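Local coordinates for mandelate racemase/muconate lactonizing protein (Paenibacillus sp., PDB 3V5F) that binds magnesium in an enolase-type barrel and probably catalyses a reaction that starts by taking a proton from beside a substrate carboxylate, as mandelate racemase does, at residues K203-A208 / L229-A234; G117-T122 / A328-E333. The protein carries 1 engineered substitution. All blocks are in the same frame, centred on the assembly; numbering follows the deposited sequence.

Contact 1: K203-A208 / L229-A234; sequences KIMIDA and LYWLEA. Engineered in segment 229-234: Ala234 (natural residue Glu). With MG (magnesium ion), chain B.
Asp207 OD2 is gripped by the magnesium ion, at 2.3 Å, and by a hydrogen bond from Lys170 NZ. Across the contact Glu233 OE2 binds the same ion, also at 2.3 Å; three waters and Glu263 complete the site. One oxygen from each carboxylate binds the ion. That accounts for the approach of Asp207 OD2 to Glu233 OE2 at 3.3 Å, a pair that is not hydrogen-bonded. The two carboxylates are stacked with their planes 26° apart. With chi1 at 173°, the Asp207 carboxylate swings opposite its own amide nitrogen. Glu233 does likewise with its chain extended beyond CG, and both groups reach the ion from the same face of the sheet. Water 1, itself on the metal, donates to Asp207 OD1. Glu233 OE1 takes the indole N-H of Trp231 NE1 on its anti lone pair, at 3.0 Å, tilted out of the indole plane. Lys168 and Gln283 hold the same oxygen.

Asp207 and Glu233 sit on neighbouring parallel strands of the enolase-type barrel. Strand 204-207, helix 214-223 and strand 229-233 form a beta-alpha-beta unit, and the metal lies at the C-terminal ends of the strands. The shortest backbone bond runs from Tyr230 N to Ile204 O, 2.7 Å. Glu233 N donates to Ile206 O at 2.8 Å.

On the metal's face, Met205 CG, in one of two conformers, sits over the five-membered ring of Trp231, 3.4 Å from its centroid. At the other end of the strands, Lys203 CD makes a CH-pi contact over one face of the Tyr230 ring. On the opposite face, toward helix 214-223, Ile206 CG1 meets Leu232 CD1, and Leu229 CD2 touches both Ile204 CG2 and Ile206 CG2. Ala234 is an engineered residue; its CB lies 3.6 Å from Asp207 OD1.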
ATOM      1  N   LYS A 203     -14.497  -1.993  10.225  1.00 22.22           N
ATOM      2  CA  LYS A 203     -13.292  -1.581  10.943  1.00 20.59           C
ATOM      3  C   LYS A 203     -12.935  -0.145  10.565  1.00 21.56           C
ATOM      4  O   LYS A 203     -12.859   0.198   9.391  1.00 20.27           O
ATOM      5  CB  LYS A 203     -12.122  -2.533  10.654  1.00 16.32           C
ATOM      6  CG  LYS A 203     -12.349  -3.964  11.155  1.00 22.70           C
ATOM      7  CD  LYS A 203     -11.191  -4.865  10.741  1.00 22.70           C
ATOM      8  CE  LYS A 203     -11.310  -6.258  11.348  1.00 30.64           C
ATOM      9  NZ  LYS A 203     -12.348  -7.050  10.642  1.00 35.45           N
ATOM     10  N   ILE A 204     -12.722   0.690  11.572  1.00 17.13           N
ATOM     11  CA  ILE A 204     -12.339   2.083  11.361  1.00 18.49           C
ATOM     12  C   ILE A 204     -10.892   2.289  11.806  1.00 17.08           C
ATOM     13  O   ILE A 204     -10.532   1.923  12.918  1.00 19.08           O
ATOM     14  CB  ILE A 204     -13.235   3.018  12.200  1.00 21.11           C
ATOM     15  CG1 ILE A 204     -14.714   2.807  11.841  1.00 24.49           C
ATOM     16  CG2 ILE A 204     -12.810   4.464  12.040  1.00 16.73           C
ATOM     17  CD1 ILE A 204     -15.017   2.977  10.381  1.00 19.57           C
ATOM     18  N   MET A 205     -10.076   2.840  10.914  0.57 16.53           N
ATOM     19  CA  MET A 205      -8.718   3.231  11.227  0.57 17.80           C
ATOM     20  C   MET A 205      -8.651   4.766  11.264  0.57 18.54           C
ATOM     21  O   MET A 205      -9.388   5.443  10.552  0.57 15.73           O
ATOM     22  CB  MET A 205      -7.762   2.681  10.161  0.57 15.22           C
ATOM     23  CG  MET A 205      -7.563   1.158  10.190  0.57 17.50           C
ATOM     24  SD  MET A 205      -9.008   0.122   9.808  0.57 19.60           S
ATOM     25  CE  MET A 205      -9.113   0.248   8.036  0.57 17.13           C
ATOM     26  N   ILE A 206      -7.791   5.325  12.107  1.00 16.58           N
ATOM     27  CA  ILE A 206      -7.569   6.763  12.054  1.00 16.67           C
ATOM     28  C   ILE A 206      -6.093   7.040  11.864  1.00 20.07           C
ATOM     29  O   ILE A 206      -5.246   6.357  12.430  1.00 16.51           O
ATOM     30  CB  ILE A 206      -8.172   7.513  13.252  1.00 18.65           C
ATOM     31  CG1 ILE A 206      -7.572   7.030  14.576  1.00 17.65           C
ATOM     32  CG2 ILE A 206      -9.686   7.382  13.247  1.00 19.72           C
ATOM     33  CD1 ILE A 206      -8.171   7.743  15.779  1.00 21.93           C
ATOM     34  N   ASP A 207      -5.794   8.021  11.027  1.00 16.08           N
ATOM     35  CA  ASP A 207      -4.424   8.349  10.693  1.00 16.54           C
ATOM     36  C   ASP A 207      -4.242   9.857  10.888  1.00 14.33           C
ATOM     37  O   ASP A 207      -4.883  10.647  10.205  1.00 17.49           O
ATOM     38  CB  ASP A 207      -4.179   7.942   9.247  1.00 16.62           C
ATOM     39  CG  ASP A 207      -2.829   8.392   8.717  1.00 20.52           C
ATOM     40  OD1 ASP A 207      -1.956   8.883   9.475  1.00 17.68           O
ATOM     41  OD2 ASP A 207      -2.651   8.256   7.500  1.00 20.56           O
ATOM     42  N   ALA A 208      -3.393  10.248  11.839  1.00 16.21           N
ATOM     43  CA  ALA A 208      -3.245  11.666  12.210  1.00 16.36           C
ATOM     44  C   ALA A 208      -2.086  12.346  11.493  1.00 20.41           C
ATOM     45  O   ALA A 208      -1.860  13.544  11.668  1.00 20.24           O
ATOM     46  CB  ALA A 208      -3.065  11.798  13.730  1.00 13.23           C
ATOM     47  N   LEU A 229     -12.916   1.258  16.534  1.00 27.99           N
ATOM     48  CA  LEU A 229     -11.564   1.646  16.118  1.00 21.44           C
ATOM     49  C   LEU A 229     -10.635   0.444  16.051  1.00 24.24           C
ATOM     50  O   LEU A 229     -10.308  -0.162  17.071  1.00 26.19           O
ATOM     51  CB  LEU A 229     -10.971   2.664  17.093  1.00 21.28           C
ATOM     52  CG  LEU A 229     -11.398   4.119  16.992  1.00 29.24           C
ATOM     53  CD1 LEU A 229     -10.608   4.953  17.995  1.00 21.18           C
ATOM     54  CD2 LEU A 229     -11.160   4.615  15.585  1.00 29.17           C
ATOM     55  N   TYR A 230     -10.183   0.120  14.851  1.00 23.05           N
ATOM     56  CA  TYR A 230      -9.310  -1.019  14.663  1.00 18.20           C
ATOM     57  C   TYR A 230      -7.847  -0.655  14.940  1.00 25.24           C
ATOM     58  O   TYR A 230      -7.140  -1.375  15.644  1.00 23.77           O
ATOM     59  CB  TYR A 230      -9.469  -1.568  13.245  1.00 17.73           C
ATOM     60  CG  TYR A 230      -8.726  -2.860  13.040  1.00 23.30           C
ATOM     61  CD1 TYR A 230      -9.150  -4.037  13.662  1.00 19.91           C
ATOM     62  CD2 TYR A 230      -7.607  -2.914  12.225  1.00 17.75           C
ATOM     63  CE1 TYR A 230      -8.456  -5.223  13.483  1.00 20.90           C
ATOM     64  CE2 TYR A 230      -6.919  -4.094  12.026  1.00 18.15           C
ATOM     65  CZ  TYR A 230      -7.350  -5.248  12.658  1.00 26.28           C
ATOM     66  OH  TYR A 230      -6.663  -6.429  12.471  1.00 26.98           O
ATOM     67  N   TRP A 231      -7.381   0.450  14.362  1.00 18.41           N
ATOM     68  CA  TRP A 231      -6.033   0.923  14.660  1.00 17.42           C
ATOM     69  C   TRP A 231      -5.876   2.431  14.578  1.00 19.25           C
ATOM     70  O   TRP A 231      -6.697   3.146  13.981  1.00 17.38           O
ATOM     71  CB  TRP A 231      -4.942   0.187  13.852  1.00 17.26           C
ATOM     72  CG  TRP A 231      -4.614   0.661  12.433  1.00 16.92           C
ATOM     73  CD1 TRP A 231      -4.482   1.952  11.984  1.00 19.69           C
ATOM     74  CD2 TRP A 231      -4.315  -0.185  11.306  1.00 17.88           C
ATOM     75  NE1 TRP A 231      -4.143   1.955  10.639  1.00 19.53           N
ATOM     76  CE2 TRP A 231      -4.028   0.658  10.207  1.00 16.09           C
ATOM     77  CE3 TRP A 231      -4.272  -1.578  11.118  1.00 18.26           C
ATOM     78  CZ2 TRP A 231      -3.718   0.156   8.939  1.00 22.16           C
ATOM     79  CZ3 TRP A 231      -3.946  -2.074   9.860  1.00 20.17           C
ATOM     80  CH2 TRP A 231      -3.678  -1.208   8.787  1.00 16.63           C
ATOM     81  N   LEU A 232      -4.810   2.889  15.227  1.00 19.28           N
ATOM     82  CA  LEU A 232      -4.424   4.284  15.271  1.00 18.96           C
ATOM     83  C   LEU A 232      -3.052   4.367  14.618  1.00 18.55           C
ATOM     84  O   LEU A 232      -2.103   3.693  15.019  1.00 19.42           O
ATOM     85  CB  LEU A 232      -4.319   4.729  16.722  1.00 19.84           C
ATOM     86  CG  LEU A 232      -3.563   6.017  17.004  1.00 19.20           C
ATOM     87  CD1 LEU A 232      -4.259   7.221  16.372  1.00 21.23           C
ATOM     88  CD2 LEU A 232      -3.442   6.169  18.506  1.00 20.21           C
ATOM     89  N   GLU A 233      -2.955   5.201  13.603  1.00 15.00           N
ATOM     90  CA  GLU A 233      -1.775   5.258  12.776  1.00 15.91           C
ATOM     91  C   GLU A 233      -1.173   6.652  12.874  1.00 20.56           C
ATOM     92  O   GLU A 233      -1.896   7.649  12.804  1.00 16.27           O
ATOM     93  CB  GLU A 233      -2.205   4.948  11.351  1.00 19.68           C
ATOM     94  CG  GLU A 233      -1.249   5.311  10.275  1.00 18.68           C
ATOM     95  CD  GLU A 233      -1.724   4.777   8.927  1.00 30.65           C
ATOM     96  OE1 GLU A 233      -2.581   3.846   8.885  1.00 29.14           O
ATOM     97  OE2 GLU A 233      -1.233   5.287   7.909  1.00 27.21           O
ATOM     98  N   ALA A 234       0.140   6.725  13.082  1.00 15.76           N
ATOM     99  CA  ALA A 234       0.840   8.014  13.038  1.00 19.81           C
ATOM    100  C   ALA A 234       0.192   9.066  13.932  1.00 15.65           C
ATOM    101  O   ALA A 234      -0.047  10.193  13.500  1.00 17.10           O
ATOM    102  CB  ALA A 234       0.902   8.530  11.601  1.00 17.10           C
TER
HETATM  103 MG    MG B 393      -0.695   7.276   6.866  1.00 36.51          MG
HETATM  104  O   HOH W   1       0.417   8.549   8.370  1.00 23.01           O
HETATM  105  O   HOH W   2       0.145   8.743   5.100  1.00 37.09           O
HETATM  106  O   HOH W   3      -1.608   5.978   5.114  1.00 35.31           O

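Contact 2: G117-T122 / A328-E333; sequences GAHLET and AVRNFE
Two type I beta turns meet here at the surface, Gly117 to Leu120 and Val329 to Phe332. The contact is carried by the imidazole of His119, which lies against the backbone of residues 328-330, where the second turn begins. Arg330 CA sits over the centre of one ring face, 3.8 Å from the centroid and 12° off the normal, a CH-pi contact. His119 CE1 is 3.6 Å from Arg330 N, and the carbonyl carbon of Ala328 lies at the ring edge, in its plane. His119 CG stands between its own backbone N and carbonyl carbon (chi1 64°), and this turns the ring across to residues 328-330.

The polar end of the ring is held from just before the second segment: His119 NE2 bonds to Ser326 O. Val329 O is nearby, 3.6 Å from His119 NE2, but is not a hydrogen-bond partner. Together the Ser326 bond and the contact with Arg330 CA would limit rotation of the imidazole.

In the fold, segment 117-122 connects helix 111-114 to strand 126-135. Segment 328-333 connects helix 316-325 to strand 335-337, a strand that pairs in parallel with 126-135. The contact thus joins the loops that lead into two adjacent strands of the barrel sheet. Each turn has its own closing bond, Leu120 N to Gly117 O at 3.3 Å, and a weak one from Phe332 N to Val329 O.

Arg330 meets the histidine with the base of its side chain, CB lying 4.0 Å from His119 ND1. Its chain, extended at chi1 and chi2, leads off, and a bend at chi3 turns the guanidinium, whose plane is nearly perpendicular to the imidazole. Arg330 N and Asn331 N are taken by the carboxylate of Asp302. Gly117 approaches with backbone alone: its N is 4.2 Å from Ala328 CA, and the adjoining Ala327 bonds to its backbone.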
ATOM      1  N   GLY A 117       3.439 -18.780   0.758  1.00 48.78           N
ATOM      2  CA  GLY A 117       3.922 -19.304   2.025  1.00 49.38           C
ATOM      3  C   GLY A 117       3.031 -20.435   2.521  1.00 50.98           C
ATOM      4  O   GLY A 117       2.051 -20.796   1.872  1.00 46.84           O
ATOM      5  N   ALA A 118       3.367 -20.983   3.684  1.00 52.67           N
ATOM      6  CA  ALA A 118       2.648 -22.130   4.235  1.00 51.26           C
ATOM      7  C   ALA A 118       1.145 -21.905   4.404  1.00 55.28           C
ATOM      8  O   ALA A 118       0.358 -22.855   4.348  1.00 50.72           O
ATOM      9  CB  ALA A 118       3.270 -22.548   5.564  1.00 54.68           C
ATOM     10  N   HIS A 119       0.744 -20.653   4.604  1.00 49.96           N
ATOM     11  CA  HIS A 119      -0.635 -20.351   4.989  1.00 45.67           C
ATOM     12  C   HIS A 119      -1.618 -20.309   3.814  1.00 48.56           C
ATOM     13  O   HIS A 119      -2.834 -20.309   4.022  1.00 51.62           O
ATOM     14  CB  HIS A 119      -0.696 -19.045   5.786  1.00 49.48           C
ATOM     15  CG  HIS A 119      -0.272 -17.845   5.002  1.00 38.00           C
ATOM     16  ND1 HIS A 119       1.052 -17.531   4.777  1.00 38.19           N
ATOM     17  CD2 HIS A 119      -0.999 -16.894   4.370  1.00 36.34           C
ATOM     18  CE1 HIS A 119       1.121 -16.432   4.047  1.00 36.96           C
ATOM     19  NE2 HIS A 119      -0.109 -16.027   3.786  1.00 39.23           N
ATOM     20  N   LEU A 120      -1.094 -20.266   2.591  1.00 49.93           N
ATOM     21  CA  LEU A 120      -1.930 -20.362   1.393  1.00 57.00           C
ATOM     22  C   LEU A 120      -1.574 -21.614   0.593  1.00 63.44           C
ATOM     23  O   LEU A 120      -0.441 -21.769   0.124  1.00 63.51           O
ATOM     24  CB  LEU A 120      -1.793 -19.116   0.508  1.00 49.53           C
ATOM     25  CG  LEU A 120      -2.609 -19.152  -0.793  1.00 55.55           C
ATOM     26  CD1 LEU A 120      -4.110 -19.096  -0.523  1.00 55.64           C
ATOM     27  CD2 LEU A 120      -2.197 -18.034  -1.739  1.00 45.33           C
ATOM     28  N   GLU A 121      -2.552 -22.502   0.441  1.00 71.72           N
ATOM     29  CA  GLU A 121      -2.362 -23.765  -0.267  1.00 81.71           C
ATOM     30  C   GLU A 121      -2.702 -23.616  -1.746  1.00 77.46           C
ATOM     31  O   GLU A 121      -3.707 -22.993  -2.104  1.00 75.07           O
ATOM     32  CB  GLU A 121      -3.225 -24.863   0.364  1.00 77.26           C
ATOM     33  CG  GLU A 121      -4.730 -24.709   0.120  1.00 84.78           C
ATOM     34  CD  GLU A 121      -5.344 -23.480   0.793  1.00 86.13           C
ATOM     35  OE1 GLU A 121      -4.608 -22.679   1.411  1.00 73.45           O
ATOM     36  OE2 GLU A 121      -6.582 -23.318   0.706  1.00 84.90           O
ATOM     37  N   THR A 122      -1.863 -24.196  -2.600  1.00 77.79           N
ATOM     38  CA  THR A 122      -1.993 -24.022  -4.044  1.00 77.19           C
ATOM     39  C   THR A 122      -3.406 -24.338  -4.531  1.00 74.98           C
ATOM     40  O   THR A 122      -4.047 -25.278  -4.051  1.00 71.53           O
ATOM     41  CB  THR A 122      -0.967 -24.881  -4.818  1.00 80.45           C
ATOM     42  OG1 THR A 122       0.280 -24.902  -4.110  1.00 81.35           O
ATOM     43  CG2 THR A 122      -0.747 -24.319  -6.220  1.00 72.02           C
ATOM     44  N   ALA A 328       2.572 -14.367   0.932  1.00 24.27           N
ATOM     45  CA  ALA A 328       3.897 -14.635   1.481  1.00 29.88           C
ATOM     46  C   ALA A 328       4.016 -14.216   2.936  1.00 31.83           C
ATOM     47  O   ALA A 328       4.973 -14.583   3.614  1.00 33.44           O
ATOM     48  CB  ALA A 328       4.957 -13.920   0.657  1.00 28.02           C
ATOM     49  N   VAL A 329       3.050 -13.435   3.410  1.00 31.06           N
ATOM     50  CA  VAL A 329       3.103 -12.874   4.761  1.00 30.18           C
ATOM     51  C   VAL A 329       1.876 -13.292   5.566  1.00 24.74           C
ATOM     52  O   VAL A 329       0.749 -12.901   5.250  1.00 25.47           O
ATOM     53  CB  VAL A 329       3.214 -11.331   4.719  1.00 26.37           C
ATOM     54  CG1 VAL A 329       3.434 -10.775   6.116  1.00 23.52           C
ATOM     55  CG2 VAL A 329       4.344 -10.916   3.806  1.00 25.74           C
ATOM     56  N   ARG A 330       2.086 -14.099   6.604  1.00 23.52           N
ATOM     57  CA  ARG A 330       0.952 -14.691   7.314  1.00 26.67           C
ATOM     58  C   ARG A 330       0.095 -13.653   8.030  1.00 26.20           C
ATOM     59  O   ARG A 330      -1.141 -13.700   7.967  1.00 31.35           O
ATOM     60  CB  ARG A 330       1.410 -15.747   8.331  1.00 30.24           C
ATOM     61  CG  ARG A 330       0.229 -16.461   9.004  1.00 35.50           C
ATOM     62  CD  ARG A 330       0.662 -17.484  10.050  1.00 39.82           C
ATOM     63  NE  ARG A 330       1.322 -16.860  11.194  1.00 42.96           N
ATOM     64  CZ  ARG A 330       2.634 -16.887  11.397  1.00 47.26           C
ATOM     65  NH1 ARG A 330       3.429 -17.520  10.536  1.00 47.38           N
ATOM     66  NH2 ARG A 330       3.153 -16.291  12.462  1.00 45.37           N
ATOM     67  N   ASN A 331       0.755 -12.733   8.731  1.00 25.17           N
ATOM     68  CA  ASN A 331       0.056 -11.710   9.507  1.00 23.23           C
ATOM     69  C   ASN A 331      -0.177 -10.446   8.675  1.00 25.02           C
ATOM     70  O   ASN A 331      -0.057  -9.326   9.174  1.00 26.32           O
ATOM     71  CB  ASN A 331       0.850 -11.364  10.775  1.00 26.25           C
ATOM     72  CG  ASN A 331       0.960 -12.543  11.749  1.00 31.99           C
ATOM     73  OD1 ASN A 331       0.159 -13.470  11.706  1.00 27.67           O
ATOM     74  ND2 ASN A 331       1.954 -12.497  12.634  1.00 26.13           N
ATOM     75  N   PHE A 332      -0.485 -10.626   7.398  1.00 25.74           N
ATOM     76  CA  PHE A 332      -0.779  -9.502   6.515  1.00 24.51           C
ATOM     77  C   PHE A 332      -2.133  -8.951   6.927  1.00 24.90           C
ATOM     78  O   PHE A 332      -3.078  -9.708   7.100  1.00 23.36           O
ATOM     79  CB  PHE A 332      -0.811  -9.973   5.058  1.00 21.35           C
ATOM     80  CG  PHE A 332      -1.095  -8.880   4.067  1.00 24.24           C
ATOM     81  CD1 PHE A 332      -2.392  -8.478   3.812  1.00 19.98           C
ATOM     82  CD2 PHE A 332      -0.058  -8.267   3.380  1.00 25.97           C
ATOM     83  CE1 PHE A 332      -2.648  -7.464   2.887  1.00 20.41           C
ATOM     84  CE2 PHE A 332      -0.306  -7.257   2.456  1.00 18.79           C
ATOM     85  CZ  PHE A 332      -1.596  -6.858   2.211  1.00 19.09           C
ATOM     86  N   GLU A 333      -2.231  -7.637   7.084  1.00 23.18           N
ATOM     87  CA  GLU A 333      -3.478  -7.013   7.543  1.00 22.96           C
ATOM     88  C   GLU A 333      -4.472  -6.589   6.448  1.00 24.01           C
ATOM     89  O   GLU A 333      -5.582  -7.122   6.367  1.00 22.93           O
ATOM     90  CB  GLU A 333      -3.156  -5.822   8.451  1.00 25.53           C
ATOM     91  CG  GLU A 333      -2.657  -6.250   9.810  1.00 27.90           C
ATOM     92  CD  GLU A 333      -3.776  -6.781  10.672  1.00 31.39           C
ATOM     93  OE1 GLU A 333      -4.865  -6.183  10.644  1.00 40.52           O
ATOM     94  OE2 GLU A 333      -3.582  -7.800  11.367  1.00 31.62           O
TER

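The centres of contacts 1 and 2 are about 24 Å apart. Contact 1 is nested along the chain inside the loop that contact 2 closes: 117-122 comes first, then the two strands of contact 1, then 328-333. Contact 1 lies in the barrel sheet, at strands 204-207 and 229-233. Contact 2 joins loops that enter two other strands of that sheet, 126-135 and 335-337. The two touch through Tyr230 OH and Glu333 OE1, a probable hydrogen bond of 2.6 Å, and through packing of Trp231 on Glu333. They therefore meet toward the end of the strands away from the metal.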